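Local coordinates for odorant-binding protein 47 (Anopheles gambiae, PDB 3PM2) that binds small hydrophobic odorants and is thought to aid their capture and transport through the aqueous fluid around olfactory sensory dendrites, at residues Val20-Val25 with Asp83-Met88; Phe104-Ser109 with Ser134-Ala139; Ser65-Gly70 with Ile129-Ser134; Gly8-Lys13 with Lys164-Lys169. All coordinates share one frame; numbering follows the deposited sequence.

Overall arrangement
The four contacts illustrate how a largely helical chain joins helices to one another and to loops. Contact 2, partly buried and closest to the middle of the protein, is an essentially apolar meeting of two helices. Contact 3, a surface contact, uses the start of one of these, helix 133-147, and shares Ser134 with contact 2, but brings polar groups and a hairpin turn into play. Contact 1, also partly buried, pins a loop to the end of helix 74-85 and touches contacts 2 and 3 through Leu24, which packs on Leu138 and Leu66 respectively. Contact 4, at the surface across the middle of the chain from contact 2, packs prolines on a tyrosine where the two chain ends meet.

Contact 1: Val20-Val25 with Asp83-Met88; sequences VTPFLV and DSTKSM. Unlike the reference sequence in segment 83-88: Asp83 (reference Ala).
The Phe23 ring carries Ser84 on one face: CB of the serine stands over the ring centre, 3.9 Å from the centroid and 6° off the normal, in a CH-pi contact, while at the ring's edge, in its plane, lies the backbone N of Val25. This is a loop fastened to the end of a helix in the mainly helical fold of this odorant-binding protein, where the irregular loop 20-25 leads toward helix 27-44 and rests on the last residues of helix 74-85 and the type I beta turn from Thr85 to Met88. Ser84 serves the contact twice. Its OG accepts a hydrogen bond from Phe23 N at 3.0 Å, with an N-H...O angle of 155°, and itself donates one to Tyr81 O one turn earlier in the helix, so that two bonds fix its position. Beside it, Pro22 packs its CG on the Thr85 methyl CG2 (3.6 Å), the two side chains meeting obliquely; Thr85 OG1 is engaged by Leu82 O. Trp92 and Thr96 of helix 92-109 also touch Pro22. Met88 reaches back from the end of the turn and passes Pro22 at about a right angle. Its chain bends at chi3 (76°), which places the terminal methyl CE 4.1 Å from Pro22 CD and only 3.2 Å from the carbonyl oxygen of Val20.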
loop_
_atom_site.group_PDB
_atom_site.type_symbol
_atom_site.label_atom_id
_atom_site.label_comp_id
_atom_site.label_asym_id
_atom_site.label_seq_id
_atom_site.Cartn_x
_atom_site.Cartn_y
_atom_site.Cartn_z
ATOM N N VAL A 20 -8.245 -13.552 -0.183
ATOM C CA VAL A 20 -7.415 -13.519 -1.372
ATOM C C VAL A 20 -7.830 -12.241 -2.110
ATOM O O VAL A 20 -8.982 -12.106 -2.520
ATOM C CB VAL A 20 -7.521 -14.810 -2.230
ATOM C CG1 VAL A 20 -6.651 -14.704 -3.476
ATOM C CG2 VAL A 20 -7.127 -16.039 -1.410
ATOM N N THR A 21 -6.915 -11.274 -2.204
ATOM C CA THR A 21 -7.221 -9.961 -2.786
ATOM C C THR A 21 -6.526 -9.751 -4.139
ATOM O O THR A 21 -5.493 -10.371 -4.413
ATOM C CB THR A 21 -6.747 -8.837 -1.815
ATOM O OG1 THR A 21 -5.375 -9.032 -1.546
ATOM C CG2 THR A 21 -7.513 -8.800 -0.489
ATOM N N PRO A 22 -7.031 -8.819 -4.976
ATOM C CA PRO A 22 -6.322 -8.478 -6.216
ATOM C C PRO A 22 -4.935 -7.908 -5.900
ATOM O O PRO A 22 -4.680 -7.432 -4.777
ATOM C CB PRO A 22 -7.214 -7.391 -6.827
ATOM C CG PRO A 22 -8.565 -7.659 -6.257
ATOM C CD PRO A 22 -8.245 -7.996 -4.835
ATOM N N PHE A 23 -4.039 -7.958 -6.872
ATOM C CA PHE A 23 -2.690 -7.411 -6.684
ATOM C C PHE A 23 -2.229 -6.706 -7.947
ATOM O O PHE A 23 -2.761 -6.952 -9.034
ATOM C CB PHE A 23 -1.706 -8.525 -6.282
ATOM C CG PHE A 23 -1.597 -9.669 -7.266
ATOM C CD1 PHE A 23 -0.741 -9.590 -8.365
ATOM C CD2 PHE A 23 -2.297 -10.853 -7.062
ATOM C CE1 PHE A 23 -0.634 -10.647 -9.266
ATOM C CE2 PHE A 23 -2.188 -11.916 -7.963
ATOM C CZ PHE A 23 -1.364 -11.807 -9.063
ATOM N N LEU A 24 -1.201 -5.882 -7.810
ATOM C CA LEU A 24 -0.595 -5.120 -8.900
ATOM C C LEU A 24 0.795 -5.716 -9.244
ATOM O O LEU A 24 1.316 -5.493 -10.340
ATOM C CB LEU A 24 -0.537 -3.658 -8.381
ATOM C CG LEU A 24 0.620 -2.721 -8.598
ATOM C CD1 LEU A 24 0.163 -1.307 -8.428
ATOM C CD2 LEU A 24 1.638 -2.920 -7.568
ATOM N N VAL A 25 1.390 -6.468 -8.300
ATOM C CA VAL A 25 2.719 -7.068 -8.428
ATOM C C VAL A 25 2.704 -8.466 -7.836
ATOM O O VAL A 25 2.037 -8.687 -6.839
ATOM C CB VAL A 25 3.766 -6.139 -7.726
ATOM C CG1 VAL A 25 5.002 -6.885 -7.273
ATOM C CG2 VAL A 25 4.189 -5.013 -8.640
ATOM N N ASP A 83 -6.185 -7.374 -14.375
ATOM C CA ASP A 83 -5.601 -8.654 -14.771
ATOM C C ASP A 83 -5.663 -9.666 -13.652
ATOM O O ASP A 83 -6.063 -10.740 -13.862
ATOM C CB ASP A 83 -4.149 -8.579 -15.251
ATOM C CG ASP A 83 -3.592 -9.972 -15.795
ATOM O OD1 ASP A 83 -4.063 -10.459 -16.847
ATOM O OD2 ASP A 83 -2.646 -10.560 -15.211
ATOM N N SER A 84 -5.264 -9.287 -12.444
ATOM C CA SER A 84 -5.305 -10.214 -11.305
ATOM C C SER A 84 -6.732 -10.690 -10.952
ATOM O O SER A 84 -6.882 -11.792 -10.423
ATOM C CB SER A 84 -4.625 -9.613 -10.081
ATOM O OG SER A 84 -5.405 -8.574 -9.509
ATOM N N THR A 85 -7.763 -9.875 -11.257
ATOM C CA THR A 85 -9.172 -10.190 -10.934
ATOM C C THR A 85 -9.872 -11.119 -11.929
ATOM O O THR A 85 -10.946 -11.626 -11.605
ATOM C CB THR A 85 -10.011 -8.895 -10.749
ATOM O OG1 THR A 85 -10.226 -8.280 -12.023
ATOM C CG2 THR A 85 -9.374 -7.907 -9.790
ATOM N N LYS A 86 -9.296 -11.332 -13.138
ATOM C CA LYS A 86 -9.931 -12.110 -14.206
ATOM C C LYS A 86 -10.360 -13.528 -13.812
ATOM O O LYS A 86 -11.366 -14.017 -14.331
ATOM C CB LYS A 86 -9.120 -12.072 -15.517
ATOM C CG LYS A 86 -7.824 -12.882 -15.497
ATOM C CD LYS A 86 -6.935 -12.570 -16.694
ATOM C CE LYS A 86 -5.535 -13.107 -16.529
ATOM N NZ LYS A 86 -5.413 -14.527 -16.933
ATOM N N SER A 87 -9.607 -14.185 -12.903
ATOM C CA SER A 87 -9.952 -15.532 -12.445
ATOM C C SER A 87 -10.438 -15.545 -10.992
ATOM O O SER A 87 -10.646 -16.617 -10.404
ATOM C CB SER A 87 -8.805 -16.507 -12.690
ATOM O OG SER A 87 -8.549 -16.626 -14.080
ATOM N N MET A 88 -10.671 -14.346 -10.430
ATOM C CA MET A 88 -11.194 -14.182 -9.086
ATOM C C MET A 88 -12.722 -14.112 -9.085
ATOM O O MET A 88 -13.322 -14.084 -10.164
ATOM C CB MET A 88 -10.589 -12.940 -8.439
ATOM C CG MET A 88 -9.102 -13.050 -8.226
ATOM S SD MET A 88 -8.430 -11.589 -7.384
ATOM C CE MET A 88 -8.957 -11.901 -5.719
#

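Contact 2: Phe104-Ser109 with Ser134-Ala139; sequences FKMADS and SGTILA. Unlike the reference sequence in segment 104-109: Ser109 (reference Thr).
Helices 92-109 and 133-147 pack here in a roughly antiparallel sense, the axes of the segments 104-109 and 134-139 coming within 9.5 Å at 145°, with Ala107 and Thr136 facing each other. Such side-by-side pairing is a basic joint of a helical bundle. The clearest fit is that of Ile137 with Phe104. The delta methyl CD1 of the isoleucine stands over the middle of the aromatic ring, 3.8 Å from the centroid and 5° off its normal, so all six ring carbons lie at nearly the same distance from it in a CH-pi contact. The same methyl also rests on Ala107 CB at 3.9 Å, and is thus held between the ring and the neighbouring helix turn, while the branch CG2 reaches ring atom CE2 of Phe104 at 4.1 Å. On the other flank Thr136 presents its methyl, CG2, which lies anti to its own backbone N; Met106, bent at chi2 and chi3, brings CE to 3.7 Å and SD to 3.8 Å from it, and Ala107 CB completes the patch. The hydroxyl OG1 of Thr136 is used elsewhere, in a hydrogen bond to Pro132 O one turn earlier. Leu77 of helix 74-85 adds to the packing on Ile137, and Ile72 to that on Phe104. With no hydrogen bond crossing between the segments, the joint rests mainly on apolar packing, each methyl matched to a ring, a methyl or a thioether.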
loop_
_atom_site.group_PDB
_atom_site.type_symbol
_atom_site.label_atom_id
_atom_site.label_comp_id
_atom_site.label_asym_id
_atom_site.label_seq_id
_atom_site.Cartn_x
_atom_site.Cartn_y
_atom_site.Cartn_z
ATOM N N PHE A 104 -7.106 7.423 -5.825
ATOM C CA PHE A 104 -6.605 8.537 -6.649
ATOM C C PHE A 104 -7.275 9.846 -6.209
ATOM O O PHE A 104 -6.610 10.886 -6.170
ATOM C CB PHE A 104 -6.798 8.262 -8.159
ATOM C CG PHE A 104 -5.632 7.488 -8.753
ATOM C CD1 PHE A 104 -4.510 8.151 -9.241
ATOM C CD2 PHE A 104 -5.630 6.094 -8.761
ATOM C CE1 PHE A 104 -3.416 7.435 -9.757
ATOM C CE2 PHE A 104 -4.548 5.378 -9.300
ATOM C CZ PHE A 104 -3.451 6.050 -9.805
ATOM N N LYS A 105 -8.574 9.784 -5.819
ATOM C CA LYS A 105 -9.317 10.958 -5.310
ATOM C C LYS A 105 -8.674 11.461 -4.005
ATOM O O LYS A 105 -8.448 12.671 -3.848
ATOM C CB LYS A 105 -10.791 10.598 -5.077
ATOM C CG LYS A 105 -11.730 11.795 -5.038
ATOM C CD LYS A 105 -13.048 11.427 -4.358
ATOM C CE LYS A 105 -14.134 12.463 -4.552
ATOM N NZ LYS A 105 -13.841 13.732 -3.838
ATOM N N MET A 106 -8.351 10.533 -3.096
ATOM C CA MET A 106 -7.690 10.804 -1.819
ATOM C C MET A 106 -6.324 11.447 -2.057
ATOM O O MET A 106 -6.004 12.460 -1.426
ATOM C CB MET A 106 -7.582 9.515 -0.968
ATOM C CG MET A 106 -6.851 9.712 0.386
ATOM S SD MET A 106 -5.047 9.554 0.264
ATOM C CE MET A 106 -4.914 7.757 -0.038
ATOM N N ALA A 107 -5.525 10.883 -2.977
ATOM C CA ALA A 107 -4.184 11.398 -3.286
ATOM C C ALA A 107 -4.262 12.826 -3.778
ATOM O O ALA A 107 -3.494 13.658 -3.309
ATOM C CB ALA A 107 -3.498 10.506 -4.315
ATOM N N ASP A 108 -5.256 13.134 -4.652
ATOM C CA ASP A 108 -5.447 14.500 -5.140
ATOM C C ASP A 108 -5.774 15.453 -3.989
ATOM O O ASP A 108 -5.301 16.578 -4.006
ATOM C CB ASP A 108 -6.553 14.536 -6.201
ATOM C CG ASP A 108 -6.899 15.938 -6.663
ATOM O OD1 ASP A 108 -6.052 16.566 -7.333
ATOM O OD2 ASP A 108 -7.983 16.437 -6.284
ATOM N N SER A 109 -6.558 14.994 -2.984
ATOM C CA SER A 109 -6.953 15.848 -1.846
ATOM C C SER A 109 -5.772 16.249 -0.961
ATOM O O SER A 109 -5.849 17.276 -0.298
ATOM C CB SER A 109 -8.009 15.139 -0.997
ATOM O OG SER A 109 -7.479 13.970 -0.395
ATOM N N SER A 134 3.735 6.957 -4.711
ATOM C CA SER A 134 3.635 5.489 -4.829
ATOM C C SER A 134 3.019 4.834 -3.580
ATOM O O SER A 134 2.118 4.006 -3.706
ATOM C CB SER A 134 4.990 4.878 -5.150
ATOM O OG SER A 134 5.493 5.327 -6.397
ATOM N N GLY A 135 3.516 5.215 -2.404
ATOM C CA GLY A 135 3.023 4.689 -1.136
ATOM C C GLY A 135 1.592 5.125 -0.858
ATOM O O GLY A 135 0.798 4.341 -0.339
ATOM N N THR A 136 1.251 6.375 -1.198
ATOM C CA THR A 136 -0.124 6.883 -0.983
ATOM C C THR A 136 -1.113 5.961 -1.704
ATOM O O THR A 136 -2.075 5.500 -1.091
ATOM C CB THR A 136 -0.237 8.323 -1.480
ATOM O OG1 THR A 136 0.741 9.109 -0.785
ATOM C CG2 THR A 136 -1.622 8.902 -1.264
ATOM N N ILE A 137 -0.842 5.658 -2.982
ATOM C CA ILE A 137 -1.720 4.805 -3.790
ATOM C C ILE A 137 -1.719 3.373 -3.315
ATOM O O ILE A 137 -2.799 2.786 -3.075
ATOM C CB ILE A 137 -1.403 4.927 -5.320
ATOM C CG1 ILE A 137 -1.583 6.397 -5.839
ATOM C CG2 ILE A 137 -2.255 3.946 -6.167
ATOM C CD1 ILE A 137 -3.051 6.950 -5.792
ATOM N N LEU A 138 -0.515 2.789 -3.189
ATOM C CA LEU A 138 -0.374 1.385 -2.845
ATOM C C LEU A 138 -0.918 1.022 -1.461
ATOM O O LEU A 138 -1.600 -0.011 -1.316
ATOM C CB LEU A 138 1.090 0.914 -3.038
ATOM C CG LEU A 138 1.337 -0.601 -2.974
ATOM C CD1 LEU A 138 0.600 -1.345 -4.116
ATOM C CD2 LEU A 138 2.857 -0.908 -3.031
ATOM N N ALA A 139 -0.624 1.867 -0.451
ATOM C CA ALA A 139 -1.112 1.676 0.914
ATOM C C ALA A 139 -2.631 1.657 0.926
ATOM O O ALA A 139 -3.229 0.742 1.492
ATOM C CB ALA A 139 -0.607 2.792 1.829
#

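Contact 3: Ser65-Gly70 with Ile129-Ser134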
loop_
_atom_site.group_PDB
_atom_site.type_symbol
_atom_site.label_atom_id
_atom_site.label_comp_id
_atom_site.label_asym_id
_atom_site.label_seq_id
_atom_site.Cartn_x
_atom_site.Cartn_y
_atom_site.Cartn_z
ATOM N N SER A 65 6.850 -0.252 -14.055
ATOM C CA SER A 65 6.931 0.981 -14.881
ATOM C C SER A 65 5.706 1.910 -14.699
ATOM O O SER A 65 5.256 2.571 -15.647
ATOM C CB SER A 65 7.162 0.644 -16.358
ATOM O OG SER A 65 8.381 -0.059 -16.537
ATOM N N LEU A 66 5.183 1.978 -13.464
ATOM C CA LEU A 66 3.995 2.801 -13.207
ATOM C C LEU A 66 4.336 4.150 -12.663
ATOM O O LEU A 66 3.474 5.023 -12.668
ATOM C CB LEU A 66 3.035 2.103 -12.235
ATOM C CG LEU A 66 2.454 0.758 -12.680
ATOM C CD1 LEU A 66 1.525 0.235 -11.629
ATOM C CD2 LEU A 66 1.659 0.900 -13.971
ATOM N N TYR A 67 5.564 4.326 -12.171
ATOM C CA TYR A 67 5.980 5.585 -11.559
ATOM C C TYR A 67 6.853 6.430 -12.485
ATOM O O TYR A 67 7.772 5.904 -13.079
ATOM C CB TYR A 67 6.696 5.333 -10.213
ATOM C CG TYR A 67 7.286 6.596 -9.624
ATOM C CD1 TYR A 67 6.466 7.590 -9.096
ATOM C CD2 TYR A 67 8.655 6.856 -9.711
ATOM C CE1 TYR A 67 7.001 8.794 -8.625
ATOM C CE2 TYR A 67 9.203 8.043 -9.217
ATOM C CZ TYR A 67 8.371 9.011 -8.682
ATOM O OH TYR A 67 8.888 10.199 -8.239
ATOM N N SER A 68 6.613 7.763 -12.533
ATOM C CA SER A 68 7.450 8.702 -13.292
ATOM C C SER A 68 7.364 10.110 -12.719
ATOM O O SER A 68 6.285 10.685 -12.721
ATOM C CB SER A 68 7.060 8.701 -14.766
ATOM O OG SER A 68 7.996 9.476 -15.501
ATOM N N ASN A 69 8.492 10.670 -12.229
ATOM C CA ASN A 69 8.549 12.049 -11.718
ATOM C C ASN A 69 7.267 12.520 -11.007
ATOM O O ASN A 69 6.581 13.423 -11.501
ATOM C CB ASN A 69 8.894 13.030 -12.869
ATOM C CG ASN A 69 10.308 12.927 -13.372
ATOM O OD1 ASN A 69 11.267 12.883 -12.599
ATOM N ND2 ASN A 69 10.464 12.889 -14.684
ATOM N N GLY A 70 6.930 11.847 -9.910
ATOM C CA GLY A 70 5.802 12.193 -9.061
ATOM C C GLY A 70 4.422 11.813 -9.536
ATOM O O GLY A 70 3.440 12.232 -8.916
ATOM N N ILE A 129 15.280 9.598 -0.010
ATOM C CA ILE A 129 13.972 10.230 -0.113
ATOM C C ILE A 129 13.253 9.732 -1.361
ATOM O O ILE A 129 13.815 9.784 -2.441
ATOM C CB ILE A 129 14.083 11.789 -0.064
ATOM C CG1 ILE A 129 14.693 12.269 1.291
ATOM C CG2 ILE A 129 12.747 12.483 -0.363
ATOM C CD1 ILE A 129 13.904 11.906 2.596
ATOM N N CYS A 130 12.028 9.217 -1.201
ATOM C CA CYS A 130 11.181 8.737 -2.305
ATOM C C CYS A 130 9.963 9.625 -2.389
ATOM O O CYS A 130 9.526 10.178 -1.368
ATOM C CB CYS A 130 10.784 7.273 -2.107
ATOM S SG CYS A 130 12.164 6.117 -2.344
ATOM N N HIS A 131 9.414 9.773 -3.602
ATOM C CA HIS A 131 8.215 10.579 -3.753
ATOM C C HIS A 131 7.064 9.857 -3.040
ATOM O O HIS A 131 6.929 8.652 -3.189
ATOM C CB HIS A 131 7.874 10.800 -5.241
ATOM C CG HIS A 131 6.868 11.898 -5.472
ATOM N ND1 HIS A 131 5.515 11.719 -5.201
ATOM C CD2 HIS A 131 7.044 13.125 -6.019
ATOM C CE1 HIS A 131 4.922 12.845 -5.566
ATOM N NE2 HIS A 131 5.804 13.724 -6.056
ATOM N N PRO A 132 6.231 10.551 -2.236
ATOM C CA PRO A 132 5.166 9.832 -1.509
ATOM C C PRO A 132 4.031 9.272 -2.369
ATOM O O PRO A 132 3.245 8.477 -1.848
ATOM C CB PRO A 132 4.623 10.883 -0.536
ATOM C CG PRO A 132 5.664 11.962 -0.470
ATOM C CD PRO A 132 6.276 11.976 -1.854
ATOM N N ILE A 133 3.902 9.681 -3.640
ATOM C CA ILE A 133 2.752 9.202 -4.442
ATOM C C ILE A 133 2.624 7.671 -4.485
ATOM O O ILE A 133 1.507 7.149 -4.329
ATOM C CB ILE A 133 2.651 9.832 -5.864
ATOM C CG1 ILE A 133 1.251 9.635 -6.502
ATOM C CG2 ILE A 133 3.745 9.337 -6.802
ATOM C CD1 ILE A 133 0.013 10.192 -5.683
ATOM N N SER A 134 3.735 6.957 -4.711
ATOM C CA SER A 134 3.635 5.489 -4.829
ATOM C C SER A 134 3.019 4.834 -3.580
ATOM O O SER A 134 2.118 4.006 -3.706
ATOM C CB SER A 134 4.990 4.878 -5.150
ATOM O OG SER A 134 5.493 5.327 -6.397
#
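A backbone carbon rests on an imidazole here: Gly70 CA sits over the centre of the His131 ring, 3.4 Å from the centroid and 15° off the normal, in a CH-pi contact. The glycine takes a positive phi, and a beta carbon at this position would clash with NE2 of the ring. The ring is itself fixed from its edge, where ND1 accepts the N-H of Ile133 in the ring plane at 3.0 Å, with a nearly straight angle of 164°. That is a capping bond at the start of helix 133-147. Since ND1 accepts, the ring's other nitrogen, NE2, probably carries the proton, in keeping with its weak hydrogen bond to Glu115 OE2. Gly70 belongs to the turn joining strands 67-68 and 71-72 of a small antiparallel hairpin, and Tyr67, from its first strand, supplies the second half of the contact. Its side chain passes that of His131 at about a right angle. The hydroxyl oxygen of Tyr67 comes to 3.2 Å from His131 CB and weakly accepts the N-H of Gly70 at 3.1 Å. Ile133 CG2 meets the ring edge at CE1 of Tyr67, 3.8 Å away, and touches Gly70 O at 3.6 Å. Nearby, His131 N bonds Glu58 OE1, and Cys130 is disulfide-bonded to Cys55.

Contact 4: Gly8-Lys13 with Lys164-Lys169; sequences GPPVPK and KSYHSK
At the join of the chain's two termini, tied together by the disulfide of Cys5 with Cys170, the proline-rich loop Gly8-Pro10 packs on Tyr166 near the end of helix 158-167. The phenol ring takes the loop backbone on one face. Pro9 CA lies 3.7 Å from its centroid, 18° off the normal and offset toward the rim, while Gly8 O comes to 3.2 Å from CE1 of the ring on the same face. At the root of the ring, Pro10 CD reaches Tyr166 CB at 3.4 Å and also touches CG, which is set anti to the backbone N (chi1 -176°), at 3.5 Å. Pro9 CB adds a looser touch to CD2 of the tyrosine (4.0 Å). The next residue, His167, shows its own ring face to Tyr166, with CD2 of the tyrosine 3.6 Å above its plane and over its centre. The histidine is held in place by its ND1 hydrogen bond to Cys170 O, and it also stacks with the ring of Phe172. Pro10 and Val11 go on to touch Lys162 of helix 158-167, so that the loop runs alongside this helix before Lys13 reaches Asp159 and Cys160 nearer its beginning.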
loop_
_atom_site.group_PDB
_atom_site.type_symbol
_atom_site.label_atom_id
_atom_site.label_comp_id
_atom_site.label_asym_id
_atom_site.label_seq_id
_atom_site.Cartn_x
_atom_site.Cartn_y
_atom_site.Cartn_z
ATOM N N GLY A 8 3.723 -3.149 14.257
ATOM C CA GLY A 8 3.734 -4.237 13.289
ATOM C C GLY A 8 2.423 -4.993 13.392
ATOM O O GLY A 8 1.657 -4.740 14.332
ATOM N N PRO A 9 2.089 -5.904 12.439
ATOM C CA PRO A 9 0.809 -6.636 12.565
ATOM C C PRO A 9 0.701 -7.420 13.886
ATOM O O PRO A 9 1.725 -7.953 14.314
ATOM C CB PRO A 9 0.750 -7.543 11.323
ATOM C CG PRO A 9 2.046 -7.436 10.655
ATOM C CD PRO A 9 2.860 -6.312 11.247
ATOM N N PRO A 10 -0.476 -7.442 14.576
ATOM C CA PRO A 10 -0.576 -8.143 15.882
ATOM C C PRO A 10 -0.366 -9.653 15.844
ATOM O O PRO A 10 -0.090 -10.263 16.881
ATOM C CB PRO A 10 -1.974 -7.770 16.377
ATOM C CG PRO A 10 -2.750 -7.530 15.136
ATOM C CD PRO A 10 -1.770 -6.836 14.218
ATOM N N VAL A 11 -0.521 -10.256 14.667
ATOM C CA VAL A 11 -0.297 -11.681 14.459
ATOM C C VAL A 11 0.526 -11.875 13.193
ATOM O O VAL A 11 0.346 -11.120 12.235
ATOM C CB VAL A 11 -1.572 -12.600 14.519
ATOM C CG1 VAL A 11 -2.481 -12.271 15.698
ATOM C CG2 VAL A 11 -2.350 -12.584 13.208
ATOM N N PRO A 12 1.445 -12.863 13.160
ATOM C CA PRO A 12 2.239 -13.076 11.940
ATOM C C PRO A 12 1.470 -13.756 10.802
ATOM O O PRO A 12 2.050 -13.946 9.734
ATOM C CB PRO A 12 3.414 -13.924 12.437
ATOM C CG PRO A 12 2.870 -14.675 13.590
ATOM C CD PRO A 12 1.806 -13.837 14.218
ATOM N N LYS A 13 0.174 -14.109 11.024
ATOM C CA LYS A 13 -0.706 -14.747 10.034
ATOM C C LYS A 13 -0.662 -13.983 8.711
ATOM O O LYS A 13 -0.772 -12.745 8.691
ATOM C CB LYS A 13 -2.159 -14.834 10.550
ATOM C CG LYS A 13 -3.061 -15.797 9.778
ATOM C CD LYS A 13 -4.444 -15.833 10.393
ATOM C CE LYS A 13 -5.202 -17.099 10.080
ATOM N NZ LYS A 13 -5.763 -17.079 8.708
ATOM N N LYS A 164 -7.896 -7.386 10.512
ATOM C CA LYS A 164 -8.890 -6.424 10.013
ATOM C C LYS A 164 -8.695 -5.099 10.798
ATOM O O LYS A 164 -8.629 -4.031 10.192
ATOM C CB LYS A 164 -10.313 -6.976 10.212
ATOM C CG LYS A 164 -11.438 -5.994 9.936
ATOM C CD LYS A 164 -12.797 -6.514 10.443
ATOM C CE LYS A 164 -13.818 -5.404 10.509
ATOM N NZ LYS A 164 -15.180 -5.914 10.833
ATOM N N SER A 165 -8.622 -5.185 12.135
ATOM C CA SER A 165 -8.418 -3.998 12.981
ATOM C C SER A 165 -7.115 -3.286 12.625
ATOM O O SER A 165 -7.137 -2.084 12.338
ATOM C CB SER A 165 -8.392 -4.383 14.454
ATOM O OG SER A 165 -9.674 -4.843 14.838
ATOM N N TYR A 166 -5.999 -4.031 12.608
ATOM C CA TYR A 166 -4.686 -3.464 12.333
ATOM C C TYR A 166 -4.594 -2.805 10.976
ATOM O O TYR A 166 -4.185 -1.643 10.883
ATOM C CB TYR A 166 -3.586 -4.517 12.505
ATOM C CG TYR A 166 -2.192 -3.958 12.314
ATOM C CD1 TYR A 166 -1.601 -3.153 13.286
ATOM C CD2 TYR A 166 -1.487 -4.176 11.135
ATOM C CE1 TYR A 166 -0.356 -2.560 13.078
ATOM C CE2 TYR A 166 -0.217 -3.625 10.936
ATOM C CZ TYR A 166 0.354 -2.836 11.919
ATOM O OH TYR A 166 1.605 -2.285 11.701
ATOM N N HIS A 167 -5.059 -3.518 9.950
ATOM C CA HIS A 167 -4.975 -3.071 8.563
ATOM C C HIS A 167 -6.054 -2.089 8.113
ATOM O O HIS A 167 -5.998 -1.608 6.973
ATOM C CB HIS A 167 -4.768 -4.253 7.598
ATOM C CG HIS A 167 -3.434 -4.920 7.760
ATOM N ND1 HIS A 167 -2.258 -4.273 7.419
ATOM C CD2 HIS A 167 -3.134 -6.167 8.201
ATOM C CE1 HIS A 167 -1.282 -5.134 7.681
ATOM N NE2 HIS A 167 -1.763 -6.295 8.128
ATOM N N SER A 168 -6.971 -1.706 9.035
ATOM C CA SER A 168 -7.943 -0.654 8.740
ATOM C C SER A 168 -7.200 0.694 8.803
ATOM O O SER A 168 -7.627 1.661 8.169
ATOM C CB SER A 168 -9.115 -0.652 9.717
ATOM O OG SER A 168 -8.715 -0.308 11.034
ATOM N N LYS A 169 -6.063 0.717 9.499
ATOM C CA LYS A 169 -5.245 1.937 9.659
ATOM C C LYS A 169 -3.847 1.808 9.103
ATOM O O LYS A 169 -3.265 2.822 8.692
ATOM C CB LYS A 169 -5.128 2.292 11.153
ATOM C CG LYS A 169 -6.452 2.651 11.822
ATOM C CD LYS A 169 -6.372 2.482 13.339
ATOM C CE LYS A 169 -6.431 1.041 13.822
ATOM N NZ LYS A 169 -7.829 0.591 14.078
#